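Local atomic coordinates of carbonic anhydrase (Porphyridium purpureum, PDB entry 1DDZ), a protein that probably catalyses the reversible hydration of carbon dioxide to hydrogencarbonate and a proton, as a zinc-dependent carbonic anhydrase of the beta class. Residues 69-74 / 83-88; 77-82 / 212-217; 91-96 / 328-333; 110-115 / 350-355; 221-226 / 292-297. All blocks are in the same frame, centred on the assembly; numbering follows the deposited sequence.

Contact 1. Residues 69-74 / 83-88. With ZN (zinc ion), chain C.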
# COMPACT_ATOMS: atom_id res chain seq x y z
N TYR A 69 -5.82 23.58 7.20
CA TYR A 69 -6.31 22.75 6.10
C TYR A 69 -5.35 21.65 5.65
O TYR A 69 -4.14 21.85 5.62
CB TYR A 69 -6.56 23.60 4.85
CG TYR A 69 -7.72 24.55 4.95
CD1 TYR A 69 -7.55 25.81 5.50
CD2 TYR A 69 -8.99 24.18 4.52
CE1 TYR A 69 -8.60 26.68 5.63
CE2 TYR A 69 -10.05 25.05 4.65
CZ TYR A 69 -9.85 26.30 5.20
OH TYR A 69 -10.89 27.19 5.37
N LEU A 70 -5.93 20.50 5.36
CA LEU A 70 -5.22 19.37 4.79
C LEU A 70 -5.81 19.39 3.37
O LEU A 70 -7.03 19.48 3.20
CB LEU A 70 -5.61 18.06 5.45
CG LEU A 70 -4.73 16.83 5.16
CD1 LEU A 70 -5.58 15.62 5.19
CD2 LEU A 70 -3.98 16.93 3.86
N TRP A 71 -4.96 19.37 2.36
CA TRP A 71 -5.40 19.38 0.99
C TRP A 71 -4.79 18.19 0.26
O TRP A 71 -3.57 18.03 0.20
CB TRP A 71 -4.97 20.67 0.34
CG TRP A 71 -5.16 20.78 -1.15
CD1 TRP A 71 -4.46 20.12 -2.12
CD2 TRP A 71 -5.99 21.73 -1.83
NE1 TRP A 71 -4.78 20.62 -3.35
CE2 TRP A 71 -5.71 21.60 -3.20
CE3 TRP A 71 -6.90 22.69 -1.41
CZ2 TRP A 71 -6.33 22.40 -4.16
CZ3 TRP A 71 -7.51 23.49 -2.36
CH2 TRP A 71 -7.22 23.34 -3.71
N ILE A 72 -5.65 17.32 -0.25
CA ILE A 72 -5.25 16.14 -1.00
C ILE A 72 -5.54 16.47 -2.46
O ILE A 72 -6.69 16.63 -2.86
CB ILE A 72 -6.02 14.91 -0.52
CG1 ILE A 72 -5.74 14.67 0.97
CG2 ILE A 72 -5.67 13.70 -1.39
CD1 ILE A 72 -6.90 14.14 1.74
N GLY A 73 -4.47 16.66 -3.24
CA GLY A 73 -4.58 17.02 -4.63
C GLY A 73 -3.86 16.08 -5.57
O GLY A 73 -3.35 15.05 -5.16
N CYS A 74 -3.82 16.46 -6.83
CA CYS A 74 -3.21 15.66 -7.87
C CYS A 74 -1.82 16.17 -8.19
O CYS A 74 -1.56 17.37 -8.15
CB CYS A 74 -4.07 15.76 -9.14
SG CYS A 74 -3.51 14.78 -10.54
N GLN A 83 -2.47 29.01 -2.90
CA GLN A 83 -2.83 30.05 -3.85
C GLN A 83 -4.34 30.04 -4.11
O GLN A 83 -5.02 31.06 -3.97
CB GLN A 83 -2.09 29.80 -5.14
CG GLN A 83 -1.78 31.03 -5.94
CD GLN A 83 -0.35 31.03 -6.39
OE1 GLN A 83 0.55 31.02 -5.57
NE2 GLN A 83 -0.13 31.01 -7.70
N LEU A 84 -4.86 28.89 -4.50
CA LEU A 84 -6.28 28.75 -4.77
C LEU A 84 -7.11 29.16 -3.55
O LEU A 84 -8.23 29.63 -3.69
CB LEU A 84 -6.61 27.31 -5.15
CG LEU A 84 -6.13 26.76 -6.50
CD1 LEU A 84 -6.18 25.24 -6.49
CD2 LEU A 84 -6.96 27.31 -7.62
N LEU A 85 -6.60 28.92 -2.36
CA LEU A 85 -7.33 29.28 -1.15
C LEU A 85 -7.02 30.70 -0.67
O LEU A 85 -7.54 31.13 0.35
CB LEU A 85 -7.05 28.29 -0.02
CG LEU A 85 -7.61 26.87 -0.17
CD1 LEU A 85 -7.21 26.00 1.01
CD2 LEU A 85 -9.12 26.95 -0.27
N ASP A 86 -6.19 31.43 -1.41
CA ASP A 86 -5.78 32.78 -1.04
C ASP A 86 -5.16 32.77 0.36
O ASP A 86 -5.48 33.62 1.21
CB ASP A 86 -6.98 33.74 -1.07
CG ASP A 86 -6.57 35.19 -1.15
OD1 ASP A 86 -5.50 35.49 -1.72
OD2 ASP A 86 -7.33 36.06 -0.65
N LEU A 87 -4.28 31.80 0.61
CA LEU A 87 -3.60 31.63 1.90
C LEU A 87 -2.08 31.63 1.74
O LEU A 87 -1.55 31.29 0.67
CB LEU A 87 -3.98 30.30 2.57
CG LEU A 87 -5.33 30.18 3.27
CD1 LEU A 87 -5.48 28.76 3.81
CD2 LEU A 87 -5.42 31.21 4.40
N PRO A 88 -1.36 32.04 2.80
CA PRO A 88 0.10 32.06 2.77
C PRO A 88 0.64 30.62 2.59
O PRO A 88 -0.01 29.65 2.99
CB PRO A 88 0.45 32.59 4.17
CG PRO A 88 -0.72 33.50 4.47
CD PRO A 88 -1.88 32.67 4.03
ZN ZN C . -4.52 15.29 -12.66
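Over one face of the Tyr69 ring sits Leu85 CD1, 4.2 Å above the plane and shifted toward the rim, while Leu87 approaches the same ring obliquely, its CD1 4.0 Å from Tyr69 CD1. The Tyr69 and Leu87 side chains cross at about a right angle. The six-membered ring of Trp71 is met obliquely by two leucines: Leu84 CD1 reaches Trp71 CH2 at 3.5 Å, and Leu85 CG lies 4.0 Å from Trp71 CZ3. Leu84 crosses the indole at about a right angle, whereas Leu85 runs past it in the opposite direction. All of this is apolar, with no hydrogen bond between the segments. The helix ends in a Schellman motif: Asp86 has positive phi, its N bonds back to Gln83 O at 2.8 Å, and Leu87 N bonds back to Asn82 O. The Asp86 carboxylate forms a salt bridge with Lys303. Farther along the strand, Cys74 SG binds the zinc ion at 2.4 Å, together with Asp76, His130 and Cys133. The leucines thus pack the short helix 81-84 on strand 69-74 within a beta-alpha-beta unit, whose first strand ends at the zinc site of the beta-carbonic anhydrase fold.

Contact 2. Residues 77-82 / 212-217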
# COMPACT_ATOMS: atom_id res chain seq x y z
N SER A 77 -0.84 19.26 -11.07
CA SER A 77 -1.63 20.45 -10.84
C SER A 77 -0.94 21.77 -11.02
O SER A 77 0.16 22.04 -10.51
CB SER A 77 -2.41 20.35 -9.50
OG SER A 77 -3.45 19.39 -9.74
N ARG A 78 -1.55 22.57 -11.86
CA ARG A 78 -1.00 23.86 -12.24
C ARG A 78 -1.25 24.98 -11.27
O ARG A 78 -0.94 26.12 -11.59
CB ARG A 78 -1.48 24.28 -13.64
CG ARG A 78 -1.13 23.28 -14.71
CD ARG A 78 -1.77 23.63 -16.02
NE ARG A 78 -1.10 22.98 -17.14
CZ ARG A 78 -1.55 22.99 -18.39
NH1 ARG A 78 -2.68 23.63 -18.68
NH2 ARG A 78 -0.85 22.41 -19.36
N VAL A 79 -1.80 24.69 -10.10
CA VAL A 79 -2.00 25.74 -9.12
C VAL A 79 -1.77 25.30 -7.69
O VAL A 79 -2.37 24.34 -7.21
CB VAL A 79 -3.40 26.39 -9.21
CG1 VAL A 79 -3.44 27.67 -8.40
CG2 VAL A 79 -3.78 26.67 -10.66
N PRO A 80 -0.83 25.97 -6.99
CA PRO A 80 -0.56 25.62 -5.59
C PRO A 80 -1.82 25.79 -4.73
O PRO A 80 -2.57 26.77 -4.87
CB PRO A 80 0.56 26.61 -5.21
CG PRO A 80 1.32 26.72 -6.50
CD PRO A 80 0.19 26.92 -7.49
N ALA A 81 -2.03 24.84 -3.84
CA ALA A 81 -3.17 24.82 -2.96
C ALA A 81 -3.37 26.11 -2.18
O ALA A 81 -4.49 26.62 -2.13
CB ALA A 81 -3.05 23.66 -2.01
N ASN A 82 -2.31 26.64 -1.57
CA ASN A 82 -2.41 27.86 -0.78
C ASN A 82 -2.86 29.03 -1.63
O ASN A 82 -3.62 29.86 -1.18
CB ASN A 82 -1.09 28.21 -0.09
CG ASN A 82 -0.02 28.68 -1.07
OD1 ASN A 82 0.51 27.88 -1.84
ND2 ASN A 82 0.25 29.99 -1.09
N VAL A 212 -13.88 19.55 -3.88
CA VAL A 212 -13.81 20.75 -4.68
C VAL A 212 -13.12 20.40 -6.02
O VAL A 212 -12.42 19.40 -6.09
CB VAL A 212 -13.05 21.82 -3.81
CG1 VAL A 212 -11.61 22.02 -4.24
CG2 VAL A 212 -13.86 23.06 -3.66
N VAL A 213 -13.42 21.11 -7.11
CA VAL A 213 -12.77 20.87 -8.43
C VAL A 213 -12.60 22.24 -9.01
O VAL A 213 -13.28 23.17 -8.60
CB VAL A 213 -13.67 20.23 -9.56
CG1 VAL A 213 -13.04 18.97 -10.16
CG2 VAL A 213 -15.10 20.10 -9.15
N TYR A 214 -11.78 22.35 -10.05
CA TYR A 214 -11.62 23.61 -10.73
C TYR A 214 -11.02 23.31 -12.07
O TYR A 214 -10.48 22.22 -12.29
CB TYR A 214 -10.70 24.56 -9.94
CG TYR A 214 -9.22 24.22 -9.98
CD1 TYR A 214 -8.34 24.89 -10.86
CD2 TYR A 214 -8.71 23.24 -9.15
CE1 TYR A 214 -6.95 24.57 -10.89
CE2 TYR A 214 -7.35 22.91 -9.18
CZ TYR A 214 -6.48 23.57 -10.05
OH TYR A 214 -5.19 23.11 -9.98
N GLY A 215 -11.15 24.25 -12.98
CA GLY A 215 -10.54 24.10 -14.29
C GLY A 215 -9.49 25.18 -14.26
O GLY A 215 -9.75 26.30 -13.79
N VAL A 216 -8.29 24.88 -14.74
CA VAL A 216 -7.19 25.84 -14.72
C VAL A 216 -7.49 27.10 -15.56
O VAL A 216 -6.87 28.14 -15.35
CB VAL A 216 -5.85 25.18 -15.16
CG1 VAL A 216 -5.84 24.93 -16.65
CG2 VAL A 216 -4.66 26.03 -14.74
N GLY A 217 -8.46 27.00 -16.46
CA GLY A 217 -8.83 28.14 -17.30
C GLY A 217 -9.43 29.32 -16.54
O GLY A 217 -9.54 30.39 -17.10
O HOH W 1 -4.12 23.14 -12.32
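Tyr214 and Val79 are brought together by their first torsions: Tyr214 CG stands between its backbone N and carbonyl carbon (chi1 74°), and Val79 CG2 is anti to its own carbonyl carbon. Val79 CG2 then meets Tyr214 CE1 at 3.8 Å, oblique to the ring. The phenol oxygen continues toward the backbone of 77-79, lying 3.9 Å from Ser77 CB. A water joins the two sides, 2.6 Å from Tyr214 OH and accepting a hydrogen bond from Arg78 N at 2.7 Å. These residues connect the loop after zinc ligand Cys74, which leads into helix 81-84 with Pro80 at its N-cap, to the end of strand 208-214 in the central sheet, close to the first zinc site; Ser77 also packs on the ligand His130. Replacing Tyr214 by a phenylalanine would probably leave the water on Arg78 N without its phenol partner, making it less firmly held. Val216 comes up beside the arginine, its CG2 3.8 Å from Arg78 CB. The Arg78 chain is extended from CG to NE, and Val216 CG1 lies near the guanidinium plane, at its edge, 4.0 Å from Arg78 NH1. The same valine methyl CG2 is 4.2 Å from Val79 CG2.

Contact 3. Residues 91-96 / 328-333. With ZN (zinc ion), chain D.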
# COMPACT_ATOMS: atom_id res chain seq x y z
N GLU A 91 0.39 27.47 4.97
CA GLU A 91 -0.84 27.47 5.73
C GLU A 91 -1.75 26.32 5.31
O GLU A 91 -2.80 26.07 5.91
CB GLU A 91 -1.55 28.81 5.68
CG GLU A 91 -1.82 29.34 7.07
CD GLU A 91 -1.36 30.77 7.24
OE1 GLU A 91 -2.23 31.64 7.33
OE2 GLU A 91 -0.13 31.01 7.29
N VAL A 92 -1.32 25.57 4.31
CA VAL A 92 -2.06 24.41 3.83
C VAL A 92 -1.12 23.21 3.80
O VAL A 92 -0.07 23.27 3.19
CB VAL A 92 -2.60 24.63 2.42
CG1 VAL A 92 -3.47 23.44 2.01
CG2 VAL A 92 -3.42 25.91 2.37
N PHE A 93 -1.50 22.14 4.49
CA PHE A 93 -0.73 20.89 4.54
C PHE A 93 -1.14 20.12 3.27
O PHE A 93 -2.29 19.74 3.12
CB PHE A 93 -1.14 20.11 5.78
CG PHE A 93 -0.16 19.07 6.20
CD1 PHE A 93 1.12 19.43 6.59
CD2 PHE A 93 -0.53 17.73 6.24
CE1 PHE A 93 2.01 18.46 7.01
CE2 PHE A 93 0.37 16.76 6.66
CZ PHE A 93 1.63 17.13 7.05
N VAL A 94 -0.18 19.85 2.39
CA VAL A 94 -0.48 19.23 1.10
C VAL A 94 -0.01 17.81 0.84
O VAL A 94 1.12 17.44 1.15
CB VAL A 94 0.09 20.10 -0.06
CG1 VAL A 94 -0.28 19.52 -1.39
CG2 VAL A 94 -0.41 21.54 0.04
N HIS A 95 -0.90 17.02 0.25
CA HIS A 95 -0.59 15.65 -0.16
C HIS A 95 -0.95 15.64 -1.64
O HIS A 95 -1.97 16.22 -2.04
CB HIS A 95 -1.45 14.63 0.60
CG HIS A 95 -1.21 13.20 0.20
ND1 HIS A 95 0.05 12.68 0.02
CD2 HIS A 95 -2.07 12.17 0.00
CE1 HIS A 95 -0.04 11.39 -0.27
NE2 HIS A 95 -1.32 11.06 -0.28
N ARG A 96 -0.06 15.11 -2.47
CA ARG A 96 -0.32 15.03 -3.90
C ARG A 96 0.06 13.68 -4.44
O ARG A 96 1.12 13.14 -4.10
CB ARG A 96 0.44 16.09 -4.68
CG ARG A 96 -0.03 17.46 -4.39
CD ARG A 96 0.54 18.43 -5.36
NE ARG A 96 0.11 19.78 -5.03
CZ ARG A 96 -1.10 20.28 -5.26
NH1 ARG A 96 -2.04 19.55 -5.84
NH2 ARG A 96 -1.39 21.50 -4.84
N CYS A 328 7.92 17.26 1.00
CA CYS A 328 7.21 16.95 2.22
C CYS A 328 5.86 17.64 2.30
O CYS A 328 5.74 18.79 1.91
CB CYS A 328 8.06 17.33 3.43
SG CYS A 328 7.24 16.91 5.01
N ALA A 329 4.88 16.98 2.90
CA ALA A 329 3.55 17.55 3.05
C ALA A 329 3.53 18.87 3.81
O ALA A 329 2.56 19.61 3.74
CB ALA A 329 2.60 16.54 3.63
N ASP A 330 4.58 19.15 4.58
CA ASP A 330 4.71 20.40 5.33
C ASP A 330 4.66 21.59 4.33
O ASP A 330 4.03 22.63 4.60
CB ASP A 330 5.97 20.44 6.16
CG ASP A 330 5.92 19.46 7.34
OD1 ASP A 330 4.84 19.35 7.97
OD2 ASP A 330 6.91 18.78 7.61
N SER A 331 5.43 21.46 3.25
CA SER A 331 5.46 22.43 2.16
C SER A 331 5.35 23.93 2.45
O SER A 331 4.36 24.56 2.09
CB SER A 331 4.39 22.05 1.10
OG SER A 331 3.33 21.25 1.66
N ARG A 332 6.36 24.55 3.03
CA ARG A 332 6.20 25.97 3.25
C ARG A 332 6.49 26.81 1.99
O ARG A 332 6.39 28.03 2.00
CB ARG A 332 6.93 26.48 4.49
CG ARG A 332 6.37 27.82 4.98
CD ARG A 332 6.60 28.03 6.45
NE ARG A 332 5.66 27.28 7.29
CZ ARG A 332 4.49 27.76 7.77
NH1 ARG A 332 4.07 28.99 7.47
NH2 ARG A 332 3.79 27.07 8.68
N VAL A 333 6.87 26.17 0.87
CA VAL A 333 7.07 26.88 -0.40
C VAL A 333 6.70 25.99 -1.58
O VAL A 333 7.07 24.82 -1.61
CB VAL A 333 8.52 27.35 -0.68
CG1 VAL A 333 8.53 28.30 -1.84
CG2 VAL A 333 9.11 28.01 0.58
ZN ZN D . 8.32 18.17 6.63
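Ala329 touches Phe93 and Val94 from within the metal-binding loop of the second beta-carbonic anhydrase unit, so strand 92-97, an outermost strand of the first unit's sheet, lies against the second zinc site. The loop begins with Cys328, whose SG binds the zinc ion at 2.3 Å and accepts a straight but long hydrogen bond, 3.5 Å from Asp330 N to Cys328 SG. Ala329 follows, closest to the strand. Its CB lies over one face of the Phe93 ring in a CH-pi contact, offset toward the rim and 3.9 Å from the centroid. Its carbonyl oxygen is gripped twice: Val94 N donates at 3.1 Å, in the carbonyl plane on a lone pair, and Ser331 OG donates from above that plane. Next comes Asp330, whose two carboxylate oxygens have different partners. OD2 binds the zinc ion at 1.8 Å, with His384 and Cys387 completing the site, whereas OD1 meets the edge of Phe93, in the ring plane, 3.1 Å from CE1. The two side chains lie side by side and point the same way, with ring and carboxylate planes 55° apart. Ser331, beyond its bond to Ala329 O, sets OG 3.8 Å from Val94 CB.

Contact 4. Residues 110-115 / 350-355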
# COMPACT_ATOMS: atom_id res chain seq x y z
N LEU A 110 -3.08 7.62 4.25
CA LEU A 110 -3.46 7.46 5.64
C LEU A 110 -2.49 8.14 6.65
O LEU A 110 -2.94 8.72 7.64
CB LEU A 110 -3.61 5.98 5.96
CG LEU A 110 -4.72 5.19 5.25
CD1 LEU A 110 -4.61 3.71 5.58
CD2 LEU A 110 -6.04 5.73 5.69
N SER A 111 -1.19 8.04 6.42
CA SER A 111 -0.20 8.67 7.31
C SER A 111 -0.23 10.22 7.22
O SER A 111 -0.10 10.89 8.25
CB SER A 111 1.20 8.06 7.12
OG SER A 111 1.72 8.29 5.82
N VAL A 112 -0.47 10.79 6.04
CA VAL A 112 -0.59 12.25 5.92
C VAL A 112 -1.88 12.72 6.63
O VAL A 112 -1.90 13.72 7.36
CB VAL A 112 -0.62 12.71 4.44
CG1 VAL A 112 -1.11 14.15 4.35
CG2 VAL A 112 0.76 12.65 3.87
N LEU A 113 -2.97 11.97 6.44
CA LEU A 113 -4.26 12.24 7.09
C LEU A 113 -4.13 12.22 8.63
O LEU A 113 -4.56 13.15 9.30
CB LEU A 113 -5.28 11.15 6.69
CG LEU A 113 -6.76 11.47 6.42
CD1 LEU A 113 -7.63 10.23 6.75
CD2 LEU A 113 -7.23 12.69 7.17
N GLN A 114 -3.59 11.13 9.17
CA GLN A 114 -3.44 10.99 10.60
C GLN A 114 -2.53 12.08 11.17
O GLN A 114 -2.82 12.63 12.24
CB GLN A 114 -2.95 9.60 10.97
CG GLN A 114 -3.03 9.39 12.48
CD GLN A 114 -2.85 7.95 12.88
OE1 GLN A 114 -1.88 7.30 12.51
NE2 GLN A 114 -3.80 7.43 13.66
N TYR A 115 -1.46 12.41 10.47
CA TYR A 115 -0.55 13.45 10.93
C TYR A 115 -1.33 14.77 10.98
O TYR A 115 -1.35 15.45 12.01
CB TYR A 115 0.66 13.58 9.99
CG TYR A 115 1.72 14.52 10.49
CD1 TYR A 115 2.68 14.09 11.42
CD2 TYR A 115 1.79 15.83 10.03
CE1 TYR A 115 3.69 14.95 11.87
CE2 TYR A 115 2.79 16.71 10.48
CZ TYR A 115 3.74 16.26 11.40
OH TYR A 115 4.74 17.11 11.85
N ARG A 350 3.87 14.78 -2.75
CA ARG A 350 4.15 15.18 -1.39
C ARG A 350 3.59 14.21 -0.42
O ARG A 350 2.43 13.80 -0.53
CB ARG A 350 3.56 16.53 -1.06
CG ARG A 350 4.25 17.65 -1.72
CD ARG A 350 3.75 18.96 -1.20
NE ARG A 350 4.43 20.05 -1.90
CZ ARG A 350 5.70 20.39 -1.69
NH1 ARG A 350 6.43 19.74 -0.79
NH2 ARG A 350 6.25 21.36 -2.40
N ASN A 351 4.40 13.85 0.56
CA ASN A 351 3.99 12.94 1.62
C ASN A 351 4.74 13.37 2.90
O ASN A 351 5.47 14.35 2.89
CB ASN A 351 4.25 11.47 1.24
CG ASN A 351 5.72 11.15 1.05
OD1 ASN A 351 6.59 11.80 1.62
ND2 ASN A 351 6.00 10.16 0.24
N ILE A 352 4.50 12.67 3.99
CA ILE A 352 5.14 13.00 5.25
C ILE A 352 6.59 12.63 5.23
O ILE A 352 6.93 11.44 5.14
CB ILE A 352 4.48 12.24 6.44
CG1 ILE A 352 3.07 12.75 6.66
CG2 ILE A 352 5.26 12.52 7.74
CD1 ILE A 352 3.01 14.25 6.83
N ALA A 353 7.44 13.65 5.35
CA ALA A 353 8.89 13.50 5.40
C ALA A 353 9.52 13.08 4.07
O ALA A 353 10.51 12.36 4.05
CB ALA A 353 9.26 12.52 6.49
N ASN A 354 8.91 13.52 2.97
CA ASN A 354 9.39 13.24 1.62
C ASN A 354 10.01 11.87 1.40
O ASN A 354 11.12 11.76 0.84
CB ASN A 354 10.34 14.35 1.13
CG ASN A 354 11.34 14.79 2.20
OD1 ASN A 354 11.04 15.65 3.01
ND2 ASN A 354 12.53 14.18 2.19
N GLN A 355 9.27 10.83 1.81
CA GLN A 355 9.69 9.44 1.70
C GLN A 355 9.56 8.86 0.30
O GLN A 355 8.63 9.22 -0.46
CB GLN A 355 8.87 8.56 2.64
CG GLN A 355 9.02 8.83 4.12
CD GLN A 355 10.37 8.43 4.63
OE1 GLN A 355 11.36 9.12 4.41
NE2 GLN A 355 10.41 7.34 5.36
O HOH W 2 2.74 10.22 3.91
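Ile352 fills the apolar part of the contact, packing against Val112 and Tyr115 of helix 107-119. It lies in a type II beta turn from Asn351 to Asn354. Here the helix, part of the first carbonic anhydrase unit, meets the end of strand 346-351, an outermost strand of the second unit's sheet, and the turn that follows. Ile352 CG1 is anti to the carbonyl carbon (chi1 -67°) and reaches Val112 CG2 at 3.6 Å. Beyond it, CD1 approaches the Tyr115 ring obliquely, 3.8 Å from CD2. Val112 CG2 also lies 3.9 Å from Asn351 CA, and therefore touches backbone as well as side chain. Phe93 of the first unit's strand 92-97 packs on both Val112 and Ile352, extending this apolar cluster across the junction.

The polar link between the segments runs through a water, which accepts from Ile352 N at 3.0 Å and donates to Ser111 OG at 2.9 Å. Ser111 OG is hydrogen-bonded within its own helix to Ile107 O as well.

Bonds inside 350-355 hold the turn. The Asn351 amide bridges to the backbone of Gln355 at both ends: Gln355 N donates to OD1 in the carbonyl plane, on a lone pair, at 2.9 Å. In return Asn351 ND2 donates to Gln355 O at 2.9 Å, a nearly straight bond (170°) with the acceptor in the amide plane.

Contact 5. Residues 221-226 / 292-297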
# COMPACT_ATOMS: atom_id res chain seq x y z
N LEU A 221 -12.95 27.44 -7.83
CA LEU A 221 -13.31 26.22 -7.14
C LEU A 221 -14.82 26.01 -7.15
O LEU A 221 -15.58 26.93 -6.84
CB LEU A 221 -12.82 26.25 -5.69
CG LEU A 221 -11.31 26.30 -5.45
CD1 LEU A 221 -11.10 26.40 -3.94
CD2 LEU A 221 -10.61 25.06 -6.01
N ARG A 222 -15.24 24.79 -7.51
CA ARG A 222 -16.66 24.42 -7.55
C ARG A 222 -16.88 23.45 -6.42
O ARG A 222 -16.01 22.63 -6.11
CB ARG A 222 -17.01 23.74 -8.86
CG ARG A 222 -16.40 24.32 -10.09
CD ARG A 222 -16.81 25.71 -10.33
NE ARG A 222 -16.41 26.08 -11.68
CZ ARG A 222 -16.88 27.14 -12.34
NH1 ARG A 222 -17.77 27.93 -11.76
NH2 ARG A 222 -16.48 27.39 -13.58
N ASP A 223 -18.07 23.50 -5.83
CA ASP A 223 -18.38 22.66 -4.68
C ASP A 223 -18.86 21.26 -5.02
O ASP A 223 -19.63 21.08 -5.94
CB ASP A 223 -19.42 23.39 -3.84
CG ASP A 223 -19.50 22.88 -2.44
OD1 ASP A 223 -18.70 22.00 -2.08
OD2 ASP A 223 -20.37 23.38 -1.68
N LEU A 224 -18.32 20.26 -4.32
CA LEU A 224 -18.76 18.87 -4.52
C LEU A 224 -19.49 18.39 -3.28
O LEU A 224 -19.96 17.25 -3.25
CB LEU A 224 -17.59 17.92 -4.77
CG LEU A 224 -17.12 17.64 -6.19
CD1 LEU A 224 -18.24 17.06 -7.01
CD2 LEU A 224 -16.64 18.90 -6.80
N GLY A 225 -19.49 19.21 -2.24
CA GLY A 225 -20.16 18.84 -1.01
C GLY A 225 -19.22 18.83 0.18
O GLY A 225 -18.02 18.65 0.01
N VAL A 226 -19.78 19.08 1.36
CA VAL A 226 -19.06 19.11 2.62
C VAL A 226 -19.74 18.16 3.57
O VAL A 226 -20.96 18.10 3.62
CB VAL A 226 -19.13 20.53 3.29
CG1 VAL A 226 -18.24 20.59 4.55
CG2 VAL A 226 -18.72 21.61 2.31
N ARG A 292 -16.32 30.01 3.06
CA ARG A 292 -15.21 30.94 2.90
C ARG A 292 -14.17 30.48 1.88
O ARG A 292 -13.56 31.30 1.21
CB ARG A 292 -14.56 31.27 4.26
CG ARG A 292 -13.66 30.20 4.84
CD ARG A 292 -13.17 30.61 6.23
NE ARG A 292 -13.91 29.92 7.28
CZ ARG A 292 -13.37 29.04 8.12
NH1 ARG A 292 -12.07 28.74 8.04
NH2 ARG A 292 -14.13 28.42 9.03
N VAL A 293 -14.03 29.17 1.72
CA VAL A 293 -13.10 28.57 0.76
C VAL A 293 -13.33 29.15 -0.64
O VAL A 293 -12.38 29.49 -1.37
CB VAL A 293 -13.29 27.03 0.73
CG1 VAL A 293 -12.96 26.45 -0.64
CG2 VAL A 293 -12.45 26.39 1.80
N PHE A 294 -14.61 29.31 -0.97
CA PHE A 294 -15.01 29.81 -2.27
C PHE A 294 -14.89 31.32 -2.35
O PHE A 294 -14.35 31.85 -3.33
CB PHE A 294 -16.43 29.32 -2.61
CG PHE A 294 -16.56 27.81 -2.56
CD1 PHE A 294 -17.06 27.18 -1.43
CD2 PHE A 294 -16.14 27.03 -3.64
CE1 PHE A 294 -17.13 25.80 -1.37
CE2 PHE A 294 -16.20 25.64 -3.59
CZ PHE A 294 -16.70 25.02 -2.46
N VAL A 295 -15.24 32.01 -1.28
CA VAL A 295 -15.15 33.46 -1.30
C VAL A 295 -13.69 33.91 -1.36
O VAL A 295 -13.34 34.79 -2.15
CB VAL A 295 -15.99 34.11 -0.14
CG1 VAL A 295 -15.57 33.61 1.19
CG2 VAL A 295 -15.89 35.62 -0.18
N ASN A 296 -12.82 33.23 -0.61
CA ASN A 296 -11.39 33.53 -0.62
C ASN A 296 -10.82 33.20 -1.99
O ASN A 296 -10.06 33.98 -2.57
CB ASN A 296 -10.69 32.71 0.44
CG ASN A 296 -11.11 33.09 1.83
OD1 ASN A 296 -11.76 34.12 2.00
ND2 ASN A 296 -10.81 32.25 2.81
N ASN A 297 -11.19 32.04 -2.53
CA ASN A 297 -10.73 31.67 -3.86
C ASN A 297 -11.13 32.74 -4.88
O ASN A 297 -10.34 33.10 -5.75
CB ASN A 297 -11.30 30.31 -4.28
CG ASN A 297 -11.06 30.00 -5.75
OD1 ASN A 297 -9.92 29.80 -6.18
ND2 ASN A 297 -12.13 29.96 -6.52
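Leu221 and Phe294 bring the two backbones closest, their CA atoms 6.3 Å apart where the chain entering strand 222-227 meets the first turn of helix 292-307. The strand is the antiparallel outermost one of the first unit's mixed sheet, and the helix lies against side chains of several strands: Phe294 also touches Val212 of strand 208-214, and Val293 touches Tyr69 of strand 69-74. The helical turn is kept by Asn296 N to Arg292 O and Asn297 N to Val293 O. On the strand side, Asp223 OD1 accepts from Gly225 N at 2.9 Å, forming an Asx turn, with the donor well above the carboxylate plane. Gly225 has positive phi (122°), where a CB would run into the preceding carbonyl oxygen.

Phe294 is the main side chain of the helix here. Chi1 of -56° sets its CG anti to the carbonyl carbon, and the ring lies against the backbone of Leu221 and Arg222 and the side chain of Asp223. The Leu221 carbonyl meets the ring edge, with O 3.3 Å from Phe294 CD2. The Asp223 and Phe294 side chains cross at about a right angle, their planes 46° apart, with Asp223 CB 3.5 Å from Phe294 CZ. An alanine at Asp223, lacking the carboxylate, would probably leave Gly225 N without this side-chain acceptor and open a gap beside Phe294 CZ. Asn297 crosses Leu221 obliquely. Val293 CG1 lies over the centre of one face of the neighbouring phenylalanine ring and also touches Leu221 CD1 at 3.8 Å.

Contacts 1, 2, 3 and 5 all reach the five-stranded sheet of the first unit. Contacts 1 and 2 share helix 81-84, alternate along the chain and lie 9 Å apart, centre to centre. Contact 1 closes before contact 3 opens; their neighbouring strands 69-74 and 92-97 put the centres about 8 Å apart. Strands 208-214 and 222-227 likewise join contacts 2 and 5. Contacts 3 and 4, about 10 Å between centres, tie the first unit to the second and cross along the chain; contact 5 falls between the two segments of each. Contact 5 is the most distant from contact 4, about 24 Å between centres. One continuous path of packing thus runs from outer strand 222-227 to the second zinc site.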